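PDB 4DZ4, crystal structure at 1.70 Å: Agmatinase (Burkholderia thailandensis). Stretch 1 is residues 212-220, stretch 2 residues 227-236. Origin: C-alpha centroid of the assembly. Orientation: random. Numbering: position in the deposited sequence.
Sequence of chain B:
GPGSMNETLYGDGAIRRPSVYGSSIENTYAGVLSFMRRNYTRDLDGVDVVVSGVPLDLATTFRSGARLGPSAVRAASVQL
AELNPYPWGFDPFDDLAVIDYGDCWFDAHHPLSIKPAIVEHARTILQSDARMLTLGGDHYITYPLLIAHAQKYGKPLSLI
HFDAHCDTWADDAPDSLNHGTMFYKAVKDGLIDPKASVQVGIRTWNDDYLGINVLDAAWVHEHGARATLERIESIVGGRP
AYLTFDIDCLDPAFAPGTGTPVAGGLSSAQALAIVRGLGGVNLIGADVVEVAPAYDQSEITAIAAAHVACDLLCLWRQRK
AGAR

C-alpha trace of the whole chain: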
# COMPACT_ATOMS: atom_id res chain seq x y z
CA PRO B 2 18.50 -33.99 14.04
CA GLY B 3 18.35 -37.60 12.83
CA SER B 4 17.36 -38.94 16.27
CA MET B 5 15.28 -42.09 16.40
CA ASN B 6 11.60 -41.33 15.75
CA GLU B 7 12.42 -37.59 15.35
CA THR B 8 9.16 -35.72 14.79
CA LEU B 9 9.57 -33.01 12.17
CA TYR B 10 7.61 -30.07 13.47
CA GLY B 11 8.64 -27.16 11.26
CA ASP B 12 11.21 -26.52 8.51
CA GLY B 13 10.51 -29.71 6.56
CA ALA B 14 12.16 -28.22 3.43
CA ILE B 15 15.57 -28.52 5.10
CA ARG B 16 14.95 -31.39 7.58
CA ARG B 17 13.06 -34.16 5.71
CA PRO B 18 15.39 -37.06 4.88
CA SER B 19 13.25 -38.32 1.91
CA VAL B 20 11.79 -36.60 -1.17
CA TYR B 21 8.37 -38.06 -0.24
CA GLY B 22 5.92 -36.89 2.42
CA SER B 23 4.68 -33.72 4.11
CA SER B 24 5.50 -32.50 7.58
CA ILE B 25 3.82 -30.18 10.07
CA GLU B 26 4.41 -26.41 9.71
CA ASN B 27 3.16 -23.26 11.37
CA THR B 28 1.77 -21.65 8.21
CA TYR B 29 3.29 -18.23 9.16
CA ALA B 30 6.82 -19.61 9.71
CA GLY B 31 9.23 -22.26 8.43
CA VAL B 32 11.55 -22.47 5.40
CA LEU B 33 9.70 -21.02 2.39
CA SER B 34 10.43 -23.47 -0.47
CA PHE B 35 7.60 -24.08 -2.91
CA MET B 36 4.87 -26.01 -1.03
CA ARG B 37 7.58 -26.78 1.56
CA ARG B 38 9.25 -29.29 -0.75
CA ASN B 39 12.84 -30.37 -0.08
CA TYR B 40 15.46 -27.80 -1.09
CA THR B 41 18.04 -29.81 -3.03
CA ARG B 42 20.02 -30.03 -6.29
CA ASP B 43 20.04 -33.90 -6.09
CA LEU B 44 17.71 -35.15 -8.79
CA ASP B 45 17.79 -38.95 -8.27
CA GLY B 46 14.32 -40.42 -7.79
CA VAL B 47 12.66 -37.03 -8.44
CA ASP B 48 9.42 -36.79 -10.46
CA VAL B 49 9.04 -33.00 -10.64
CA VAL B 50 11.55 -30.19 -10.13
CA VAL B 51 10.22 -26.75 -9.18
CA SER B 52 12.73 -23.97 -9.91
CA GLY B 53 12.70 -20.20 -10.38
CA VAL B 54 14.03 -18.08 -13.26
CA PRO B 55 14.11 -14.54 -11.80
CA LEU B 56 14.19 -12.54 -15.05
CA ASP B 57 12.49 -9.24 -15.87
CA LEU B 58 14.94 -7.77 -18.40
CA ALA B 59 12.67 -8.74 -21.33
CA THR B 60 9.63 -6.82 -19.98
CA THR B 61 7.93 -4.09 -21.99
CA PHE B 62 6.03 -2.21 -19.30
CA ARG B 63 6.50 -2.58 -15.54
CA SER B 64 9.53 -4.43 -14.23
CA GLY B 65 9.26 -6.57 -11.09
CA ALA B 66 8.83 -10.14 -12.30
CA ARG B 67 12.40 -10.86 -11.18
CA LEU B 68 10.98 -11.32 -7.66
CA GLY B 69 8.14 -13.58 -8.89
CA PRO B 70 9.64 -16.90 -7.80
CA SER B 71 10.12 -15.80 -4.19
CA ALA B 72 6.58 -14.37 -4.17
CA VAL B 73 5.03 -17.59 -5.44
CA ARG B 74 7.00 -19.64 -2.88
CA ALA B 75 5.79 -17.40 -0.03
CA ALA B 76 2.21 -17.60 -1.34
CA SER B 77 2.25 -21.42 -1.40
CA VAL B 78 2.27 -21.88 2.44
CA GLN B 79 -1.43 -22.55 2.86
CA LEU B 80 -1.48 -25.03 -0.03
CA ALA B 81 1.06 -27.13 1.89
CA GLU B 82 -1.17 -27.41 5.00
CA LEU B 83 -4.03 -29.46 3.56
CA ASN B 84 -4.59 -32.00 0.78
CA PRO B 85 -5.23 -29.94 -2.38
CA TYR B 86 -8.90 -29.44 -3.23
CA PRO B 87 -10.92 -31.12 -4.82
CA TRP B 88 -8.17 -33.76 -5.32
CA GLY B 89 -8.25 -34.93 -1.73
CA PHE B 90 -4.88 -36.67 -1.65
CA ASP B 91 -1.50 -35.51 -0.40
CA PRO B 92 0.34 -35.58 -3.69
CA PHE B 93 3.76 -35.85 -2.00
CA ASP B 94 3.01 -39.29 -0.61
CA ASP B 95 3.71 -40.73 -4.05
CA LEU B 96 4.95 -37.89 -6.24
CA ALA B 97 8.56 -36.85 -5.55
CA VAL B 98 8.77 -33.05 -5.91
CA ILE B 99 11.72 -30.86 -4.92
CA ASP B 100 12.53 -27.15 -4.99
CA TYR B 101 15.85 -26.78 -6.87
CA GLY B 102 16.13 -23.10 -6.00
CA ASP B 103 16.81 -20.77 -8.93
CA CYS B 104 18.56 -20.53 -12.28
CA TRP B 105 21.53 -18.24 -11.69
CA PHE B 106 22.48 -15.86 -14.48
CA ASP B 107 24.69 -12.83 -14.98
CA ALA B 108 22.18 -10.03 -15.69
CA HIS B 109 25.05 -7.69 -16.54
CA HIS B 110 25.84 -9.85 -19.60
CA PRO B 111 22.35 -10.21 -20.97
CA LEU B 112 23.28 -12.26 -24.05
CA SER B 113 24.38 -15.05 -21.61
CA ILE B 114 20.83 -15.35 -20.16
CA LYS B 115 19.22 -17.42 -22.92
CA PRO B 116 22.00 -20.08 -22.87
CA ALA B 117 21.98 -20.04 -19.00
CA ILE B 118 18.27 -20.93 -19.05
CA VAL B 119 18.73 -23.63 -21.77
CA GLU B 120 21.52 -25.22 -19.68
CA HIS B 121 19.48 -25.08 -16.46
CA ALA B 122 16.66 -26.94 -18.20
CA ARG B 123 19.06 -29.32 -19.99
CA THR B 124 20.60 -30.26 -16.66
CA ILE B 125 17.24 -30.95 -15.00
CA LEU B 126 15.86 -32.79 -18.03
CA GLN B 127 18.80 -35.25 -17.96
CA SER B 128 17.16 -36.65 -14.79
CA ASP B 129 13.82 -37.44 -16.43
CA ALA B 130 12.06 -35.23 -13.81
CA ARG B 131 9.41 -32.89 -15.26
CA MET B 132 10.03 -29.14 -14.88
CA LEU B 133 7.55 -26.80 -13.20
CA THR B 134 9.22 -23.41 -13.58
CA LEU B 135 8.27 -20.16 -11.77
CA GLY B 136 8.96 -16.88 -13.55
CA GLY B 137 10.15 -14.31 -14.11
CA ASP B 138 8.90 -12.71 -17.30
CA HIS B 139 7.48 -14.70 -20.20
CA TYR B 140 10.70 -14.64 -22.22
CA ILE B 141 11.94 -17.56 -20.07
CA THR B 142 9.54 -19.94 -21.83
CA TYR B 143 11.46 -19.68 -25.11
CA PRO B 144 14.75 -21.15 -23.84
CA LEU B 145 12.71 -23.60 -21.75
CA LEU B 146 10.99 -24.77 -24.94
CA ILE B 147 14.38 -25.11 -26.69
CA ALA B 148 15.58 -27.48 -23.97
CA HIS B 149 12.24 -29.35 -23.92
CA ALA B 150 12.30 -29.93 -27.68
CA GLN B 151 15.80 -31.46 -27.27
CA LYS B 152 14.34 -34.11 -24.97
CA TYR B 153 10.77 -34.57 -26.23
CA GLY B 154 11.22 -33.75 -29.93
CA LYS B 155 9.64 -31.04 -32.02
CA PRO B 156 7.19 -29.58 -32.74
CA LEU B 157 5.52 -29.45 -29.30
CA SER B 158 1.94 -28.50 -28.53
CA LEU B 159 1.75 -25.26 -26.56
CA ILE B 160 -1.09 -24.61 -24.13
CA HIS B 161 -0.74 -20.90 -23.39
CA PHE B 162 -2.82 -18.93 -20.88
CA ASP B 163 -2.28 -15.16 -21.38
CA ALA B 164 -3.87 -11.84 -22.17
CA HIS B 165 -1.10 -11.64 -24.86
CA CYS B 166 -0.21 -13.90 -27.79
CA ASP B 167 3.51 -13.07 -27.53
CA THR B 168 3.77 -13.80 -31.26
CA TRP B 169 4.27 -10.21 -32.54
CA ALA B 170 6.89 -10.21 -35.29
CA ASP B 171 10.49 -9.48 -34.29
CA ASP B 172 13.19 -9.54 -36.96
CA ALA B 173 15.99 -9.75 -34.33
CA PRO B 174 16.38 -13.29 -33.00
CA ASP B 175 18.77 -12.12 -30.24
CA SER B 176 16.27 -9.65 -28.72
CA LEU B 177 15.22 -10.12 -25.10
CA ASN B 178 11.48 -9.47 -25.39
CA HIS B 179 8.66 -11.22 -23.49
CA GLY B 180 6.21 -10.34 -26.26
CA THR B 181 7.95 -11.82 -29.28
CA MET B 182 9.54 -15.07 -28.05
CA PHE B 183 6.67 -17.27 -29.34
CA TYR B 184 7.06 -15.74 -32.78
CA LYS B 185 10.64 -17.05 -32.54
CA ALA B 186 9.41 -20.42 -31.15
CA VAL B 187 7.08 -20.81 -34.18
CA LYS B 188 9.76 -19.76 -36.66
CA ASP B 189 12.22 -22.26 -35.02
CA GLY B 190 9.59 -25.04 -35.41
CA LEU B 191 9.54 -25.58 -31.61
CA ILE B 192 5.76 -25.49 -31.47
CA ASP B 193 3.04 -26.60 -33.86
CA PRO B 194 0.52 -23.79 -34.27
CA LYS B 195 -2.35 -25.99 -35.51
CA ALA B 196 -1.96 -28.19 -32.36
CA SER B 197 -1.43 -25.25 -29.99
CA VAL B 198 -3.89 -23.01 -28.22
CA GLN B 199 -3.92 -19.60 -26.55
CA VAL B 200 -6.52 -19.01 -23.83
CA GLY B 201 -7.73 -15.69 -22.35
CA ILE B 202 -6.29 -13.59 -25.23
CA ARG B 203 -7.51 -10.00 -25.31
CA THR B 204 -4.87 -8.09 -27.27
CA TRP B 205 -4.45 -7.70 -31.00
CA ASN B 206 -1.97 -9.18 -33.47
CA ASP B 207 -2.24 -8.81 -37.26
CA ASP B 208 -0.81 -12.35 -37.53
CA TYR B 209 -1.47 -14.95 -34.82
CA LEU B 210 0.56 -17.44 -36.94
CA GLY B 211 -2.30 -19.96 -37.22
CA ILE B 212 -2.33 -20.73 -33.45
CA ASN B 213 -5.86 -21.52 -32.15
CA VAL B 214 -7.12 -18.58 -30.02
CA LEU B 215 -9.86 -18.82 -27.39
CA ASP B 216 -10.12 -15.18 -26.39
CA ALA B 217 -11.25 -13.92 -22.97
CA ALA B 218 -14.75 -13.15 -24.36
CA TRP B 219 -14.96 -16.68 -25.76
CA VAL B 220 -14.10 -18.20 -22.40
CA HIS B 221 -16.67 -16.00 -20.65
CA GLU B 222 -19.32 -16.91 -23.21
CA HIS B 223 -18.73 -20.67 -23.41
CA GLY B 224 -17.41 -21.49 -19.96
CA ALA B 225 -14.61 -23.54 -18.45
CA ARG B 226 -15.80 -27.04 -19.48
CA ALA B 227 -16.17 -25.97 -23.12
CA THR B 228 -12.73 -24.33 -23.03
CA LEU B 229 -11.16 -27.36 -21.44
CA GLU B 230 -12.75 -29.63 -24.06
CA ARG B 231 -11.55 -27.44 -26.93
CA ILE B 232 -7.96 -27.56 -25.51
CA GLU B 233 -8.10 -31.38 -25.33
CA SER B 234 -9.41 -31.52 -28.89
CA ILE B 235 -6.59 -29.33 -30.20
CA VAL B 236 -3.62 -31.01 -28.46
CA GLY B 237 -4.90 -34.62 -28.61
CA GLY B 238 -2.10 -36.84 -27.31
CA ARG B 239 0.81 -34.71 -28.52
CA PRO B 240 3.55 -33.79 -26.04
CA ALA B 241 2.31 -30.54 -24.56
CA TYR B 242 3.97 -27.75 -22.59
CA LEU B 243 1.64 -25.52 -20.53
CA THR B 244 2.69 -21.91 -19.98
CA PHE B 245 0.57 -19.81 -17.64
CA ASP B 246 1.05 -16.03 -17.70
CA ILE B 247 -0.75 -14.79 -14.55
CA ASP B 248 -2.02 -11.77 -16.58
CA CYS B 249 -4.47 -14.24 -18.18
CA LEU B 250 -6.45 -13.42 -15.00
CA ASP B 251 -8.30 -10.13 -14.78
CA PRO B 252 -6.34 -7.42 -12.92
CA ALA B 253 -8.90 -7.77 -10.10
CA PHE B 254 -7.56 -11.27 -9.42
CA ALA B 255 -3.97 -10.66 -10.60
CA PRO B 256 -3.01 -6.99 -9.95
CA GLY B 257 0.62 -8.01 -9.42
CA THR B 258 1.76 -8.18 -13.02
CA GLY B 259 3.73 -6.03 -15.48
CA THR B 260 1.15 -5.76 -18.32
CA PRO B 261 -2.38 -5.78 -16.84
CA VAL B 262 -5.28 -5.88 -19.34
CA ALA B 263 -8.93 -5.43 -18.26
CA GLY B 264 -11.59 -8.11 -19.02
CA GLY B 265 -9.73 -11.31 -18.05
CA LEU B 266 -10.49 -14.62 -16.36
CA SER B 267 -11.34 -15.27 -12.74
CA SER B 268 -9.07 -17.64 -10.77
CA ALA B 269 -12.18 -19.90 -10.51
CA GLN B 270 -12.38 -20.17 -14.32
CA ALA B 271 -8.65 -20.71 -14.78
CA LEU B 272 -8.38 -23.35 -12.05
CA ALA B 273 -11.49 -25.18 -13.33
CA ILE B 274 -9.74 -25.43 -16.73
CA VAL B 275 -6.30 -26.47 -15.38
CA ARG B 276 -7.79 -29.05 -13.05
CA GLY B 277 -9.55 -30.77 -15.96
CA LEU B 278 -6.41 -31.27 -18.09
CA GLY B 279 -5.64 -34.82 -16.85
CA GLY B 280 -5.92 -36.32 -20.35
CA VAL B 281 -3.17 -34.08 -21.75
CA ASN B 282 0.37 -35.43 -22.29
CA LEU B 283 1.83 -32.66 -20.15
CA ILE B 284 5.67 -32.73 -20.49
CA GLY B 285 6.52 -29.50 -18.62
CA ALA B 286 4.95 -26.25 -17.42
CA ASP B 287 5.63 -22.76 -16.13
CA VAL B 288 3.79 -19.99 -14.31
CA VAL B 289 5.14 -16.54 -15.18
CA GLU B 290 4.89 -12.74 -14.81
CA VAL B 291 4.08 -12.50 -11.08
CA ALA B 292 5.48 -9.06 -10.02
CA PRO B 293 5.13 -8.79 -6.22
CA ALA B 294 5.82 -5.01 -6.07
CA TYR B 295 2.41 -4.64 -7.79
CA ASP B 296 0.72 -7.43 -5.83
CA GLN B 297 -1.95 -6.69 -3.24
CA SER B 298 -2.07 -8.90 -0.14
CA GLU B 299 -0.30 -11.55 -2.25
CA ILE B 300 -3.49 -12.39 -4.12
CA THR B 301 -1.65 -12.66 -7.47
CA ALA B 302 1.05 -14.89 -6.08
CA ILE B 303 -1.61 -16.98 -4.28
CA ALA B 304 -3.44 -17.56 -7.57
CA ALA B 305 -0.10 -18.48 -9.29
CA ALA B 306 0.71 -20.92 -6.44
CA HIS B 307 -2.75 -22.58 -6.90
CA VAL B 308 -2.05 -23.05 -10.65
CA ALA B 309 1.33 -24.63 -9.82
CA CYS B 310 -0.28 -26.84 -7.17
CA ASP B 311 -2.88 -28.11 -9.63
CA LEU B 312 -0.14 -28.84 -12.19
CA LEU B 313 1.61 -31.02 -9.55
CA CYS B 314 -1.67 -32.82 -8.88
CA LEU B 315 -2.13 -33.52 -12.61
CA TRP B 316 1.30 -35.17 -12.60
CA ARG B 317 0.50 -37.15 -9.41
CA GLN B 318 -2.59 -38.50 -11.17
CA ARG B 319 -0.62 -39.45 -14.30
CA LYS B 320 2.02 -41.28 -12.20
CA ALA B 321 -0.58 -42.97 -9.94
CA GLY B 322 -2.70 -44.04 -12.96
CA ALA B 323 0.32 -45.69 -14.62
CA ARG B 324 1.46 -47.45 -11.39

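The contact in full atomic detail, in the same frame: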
# COMPACT_ATOMS: atom_id res chain seq x y z
N ILE B 212 -2.08 -20.13 -34.78
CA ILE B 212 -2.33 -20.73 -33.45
C ILE B 212 -3.83 -20.57 -33.13
O ILE B 212 -4.40 -19.52 -33.40
CB ILE B 212 -1.46 -20.09 -32.34
CG1 ILE B 212 0.04 -20.21 -32.69
CG2 ILE B 212 -1.73 -20.77 -31.00
CD1 ILE B 212 1.00 -19.49 -31.75
N ASN B 213 -4.45 -21.61 -32.57
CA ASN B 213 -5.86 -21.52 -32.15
C ASN B 213 -6.00 -20.55 -30.98
O ASN B 213 -5.24 -20.64 -30.02
CB ASN B 213 -6.38 -22.88 -31.74
CG ASN B 213 -6.26 -23.88 -32.87
OD1 ASN B 213 -7.02 -23.81 -33.83
ND2 ASN B 213 -5.30 -24.78 -32.78
N VAL B 214 -6.96 -19.62 -31.07
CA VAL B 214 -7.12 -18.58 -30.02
C VAL B 214 -8.53 -18.70 -29.44
O VAL B 214 -9.52 -18.68 -30.19
CB VAL B 214 -6.91 -17.15 -30.59
CG1 VAL B 214 -7.26 -16.07 -29.56
CG2 VAL B 214 -5.46 -16.97 -31.05
N LEU B 215 -8.61 -18.84 -28.12
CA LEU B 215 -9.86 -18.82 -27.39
C LEU B 215 -9.77 -17.55 -26.55
O LEU B 215 -9.14 -17.55 -25.49
CB LEU B 215 -10.03 -20.08 -26.52
CG LEU B 215 -9.89 -21.44 -27.22
CD1 LEU B 215 -10.05 -22.61 -26.25
CD2 LEU B 215 -10.92 -21.53 -28.37
N ASP B 216 -10.35 -16.45 -27.05
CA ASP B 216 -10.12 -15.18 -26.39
C ASP B 216 -10.89 -15.08 -25.06
O ASP B 216 -11.72 -15.95 -24.75
CB ASP B 216 -10.30 -13.97 -27.34
CG ASP B 216 -11.74 -13.72 -27.79
OD1 ASP B 216 -12.71 -14.33 -27.28
OD2 ASP B 216 -11.89 -12.85 -28.69
N ALA B 217 -10.55 -14.09 -24.24
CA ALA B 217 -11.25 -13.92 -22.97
C ALA B 217 -12.78 -13.93 -23.15
O ALA B 217 -13.49 -14.62 -22.42
CB ALA B 217 -10.79 -12.64 -22.26
N ALA B 218 -13.30 -13.19 -24.14
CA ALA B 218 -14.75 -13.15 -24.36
C ALA B 218 -15.30 -14.55 -24.65
O ALA B 218 -16.40 -14.90 -24.20
CB ALA B 218 -15.11 -12.22 -25.51
N TRP B 219 -14.52 -15.34 -25.37
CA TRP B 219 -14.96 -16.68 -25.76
C TRP B 219 -15.08 -17.54 -24.52
O TRP B 219 -16.05 -18.29 -24.36
CB TRP B 219 -13.99 -17.25 -26.79
CG TRP B 219 -14.48 -18.53 -27.43
CD1 TRP B 219 -15.07 -18.68 -28.69
CD2 TRP B 219 -14.39 -19.90 -26.89
NE1 TRP B 219 -15.36 -20.02 -28.94
CE2 TRP B 219 -14.99 -20.79 -27.89
CE3 TRP B 219 -13.92 -20.45 -25.70
CZ2 TRP B 219 -15.07 -22.17 -27.69
CZ3 TRP B 219 -14.02 -21.83 -25.51
CH2 TRP B 219 -14.59 -22.66 -26.48
N VAL B 220 -14.10 -17.43 -23.62
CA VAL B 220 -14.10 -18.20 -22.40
C VAL B 220 -15.29 -17.79 -21.53
O VAL B 220 -15.98 -18.65 -20.99
CB VAL B 220 -12.78 -18.09 -21.62
CG1 VAL B 220 -12.86 -18.82 -20.28
CG2 VAL B 220 -11.64 -18.63 -22.48
N ALA B 227 -16.29 -26.09 -21.67
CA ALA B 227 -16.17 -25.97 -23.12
C ALA B 227 -14.73 -25.62 -23.54
O ALA B 227 -14.21 -26.13 -24.54
CB ALA B 227 -17.17 -24.94 -23.64
N THR B 228 -14.09 -24.77 -22.75
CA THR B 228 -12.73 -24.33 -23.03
C THR B 228 -11.78 -25.51 -22.87
O THR B 228 -10.95 -25.79 -23.73
CB THR B 228 -12.32 -23.21 -22.06
OG1 THR B 228 -13.20 -22.09 -22.24
CG2 THR B 228 -10.89 -22.78 -22.30
N LEU B 229 -11.94 -26.20 -21.75
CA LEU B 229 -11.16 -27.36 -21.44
C LEU B 229 -11.29 -28.41 -22.55
O LEU B 229 -10.31 -29.02 -22.97
CB LEU B 229 -11.64 -27.89 -20.09
CG LEU B 229 -11.34 -29.28 -19.61
CD1 LEU B 229 -9.82 -29.41 -19.57
CD2 LEU B 229 -11.95 -29.32 -18.22
N GLU B 230 -12.52 -28.62 -23.03
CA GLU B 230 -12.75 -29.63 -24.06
C GLU B 230 -12.15 -29.23 -25.41
O GLU B 230 -11.62 -30.08 -26.14
CB GLU B 230 -14.25 -30.00 -24.14
CG GLU B 230 -14.71 -30.71 -22.86
CD GLU B 230 -16.20 -31.01 -22.82
OE1 GLU B 230 -16.92 -30.62 -23.77
OE2 GLU B 230 -16.66 -31.65 -21.84
N ARG B 231 -12.18 -27.93 -25.71
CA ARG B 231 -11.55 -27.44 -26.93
C ARG B 231 -10.01 -27.61 -26.88
O ARG B 231 -9.41 -28.02 -27.87
CB ARG B 231 -11.95 -25.97 -27.21
CG ARG B 231 -11.36 -25.39 -28.51
CD ARG B 231 -11.84 -26.10 -29.78
NE ARG B 231 -13.27 -25.91 -29.98
CZ ARG B 231 -13.82 -24.84 -30.54
NH1 ARG B 231 -13.06 -23.85 -30.99
NH2 ARG B 231 -15.14 -24.76 -30.66
N ILE B 232 -9.40 -27.30 -25.73
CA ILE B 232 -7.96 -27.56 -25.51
C ILE B 232 -7.60 -29.03 -25.77
O ILE B 232 -6.68 -29.32 -26.53
CB ILE B 232 -7.48 -27.12 -24.09
CG1 ILE B 232 -7.61 -25.59 -23.93
CG2 ILE B 232 -6.07 -27.64 -23.81
CD1 ILE B 232 -7.52 -25.08 -22.50
N GLU B 233 -8.36 -29.94 -25.16
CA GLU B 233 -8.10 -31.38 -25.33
C GLU B 233 -8.19 -31.79 -26.79
O GLU B 233 -7.36 -32.57 -27.29
CB GLU B 233 -9.12 -32.18 -24.53
CG GLU B 233 -8.97 -32.06 -23.03
CD GLU B 233 -9.97 -32.96 -22.32
OE1 GLU B 233 -11.17 -32.63 -22.33
OE2 GLU B 233 -9.55 -34.01 -21.80
N SER B 234 -9.18 -31.23 -27.48
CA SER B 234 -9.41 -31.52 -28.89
C SER B 234 -8.24 -31.07 -29.76
O SER B 234 -7.83 -31.76 -30.70
CB SER B 234 -10.69 -30.84 -29.37
OG SER B 234 -10.98 -31.30 -30.67
N ILE B 235 -7.69 -29.91 -29.43
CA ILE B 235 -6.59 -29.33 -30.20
C ILE B 235 -5.27 -30.09 -29.99
O ILE B 235 -4.57 -30.40 -30.96
CB ILE B 235 -6.43 -27.83 -29.85
CG1 ILE B 235 -7.59 -27.04 -30.47
CG2 ILE B 235 -5.07 -27.31 -30.34
CD1 ILE B 235 -7.84 -25.68 -29.86
N VAL B 236 -4.93 -30.39 -28.74
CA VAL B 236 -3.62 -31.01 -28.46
C VAL B 236 -3.61 -32.54 -28.61
O VAL B 236 -2.55 -33.14 -28.80
CB VAL B 236 -3.01 -30.57 -27.10
CG1 VAL B 236 -2.93 -29.05 -27.01
CG2 VAL B 236 -3.80 -31.14 -25.92

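A short strand followed by the start of a helix packs here against a second helix, and no hydrogen bond crosses between the two stretches: side chains carry nearly all of the contact. The strand around 213-216 runs nearly antiparallel to helix 227-236, at 174° between their directions and 10.5 Å between axes at closest approach, a spacing that leaves room for a layer of side chains. The alternation of the strand selects its members. Asn213 and Leu215 point toward the helix, while Val214 between them points away. Asp216 then caps the next helix, its OD1 accepting from Trp219 N at 2.8 Å, and Trp219 and Val220, in the first turn of that helix, lie near the start of stretch 2.

Along stretch 2, Ala227 comes first. Its small side chain points toward stretch 1 and meets the tip of the indole, with Trp219 CH2 4.5 Å from Ala227 CB. The same CH2 lies 4.0 Å from Ala227 O, which sits at the ring edge; that oxygen is already engaged by Arg231 N, 3.0 Å away, in the regular helical pattern.

Thr228 is the busiest small residue of the helix. Its OG1 lies at the edge of the indole, 3.4 Å from Trp219 CZ3, and 3.8 Å from Val220 CG2. These are packing contacts; the hydroxyl finds its hydrogen bond elsewhere in the structure. Its methyl reaches the strand, Thr228 CG2 lying 4.0 Å from Leu215 CD1, and also lies near Val220. Leu229 points away and Glu230 is out of reach.

One turn on from Ala227, Arg231 again points toward stretch 1 and works mostly through its length. The aliphatic part packs on leucine, Arg231 CG to Leu215 CD1 being 3.8 Å, and the chain then bends through chi2 and chi3 both p to bring Arg231 NH2 to 3.9 Å from Trp219 CZ2. That carbon lies over one face of the guanidinium, an approach of charged group to aromatic carbon; Arg231 as a whole remains exposed.

Ile232 adds a light apolar touch, its CG1 4.5 Å from Leu215 CD1; the leucine methyl thus rests among Thr228, Arg231 and Ile232. Glu233 and Ser234 do not reach across. Ile235, one turn beyond Arg231, closes the contact: its CG2 lies 3.5 Å from Asn213 ND2, a van der Waals approach to an amide whose nitrogen is hydrogen-bonded elsewhere.

The rule is one of spacing: positions 227, 231 and 235 point toward stretch 1, the first meeting Trp219 and the last Asn213, with 228 and 232 filling in beside them.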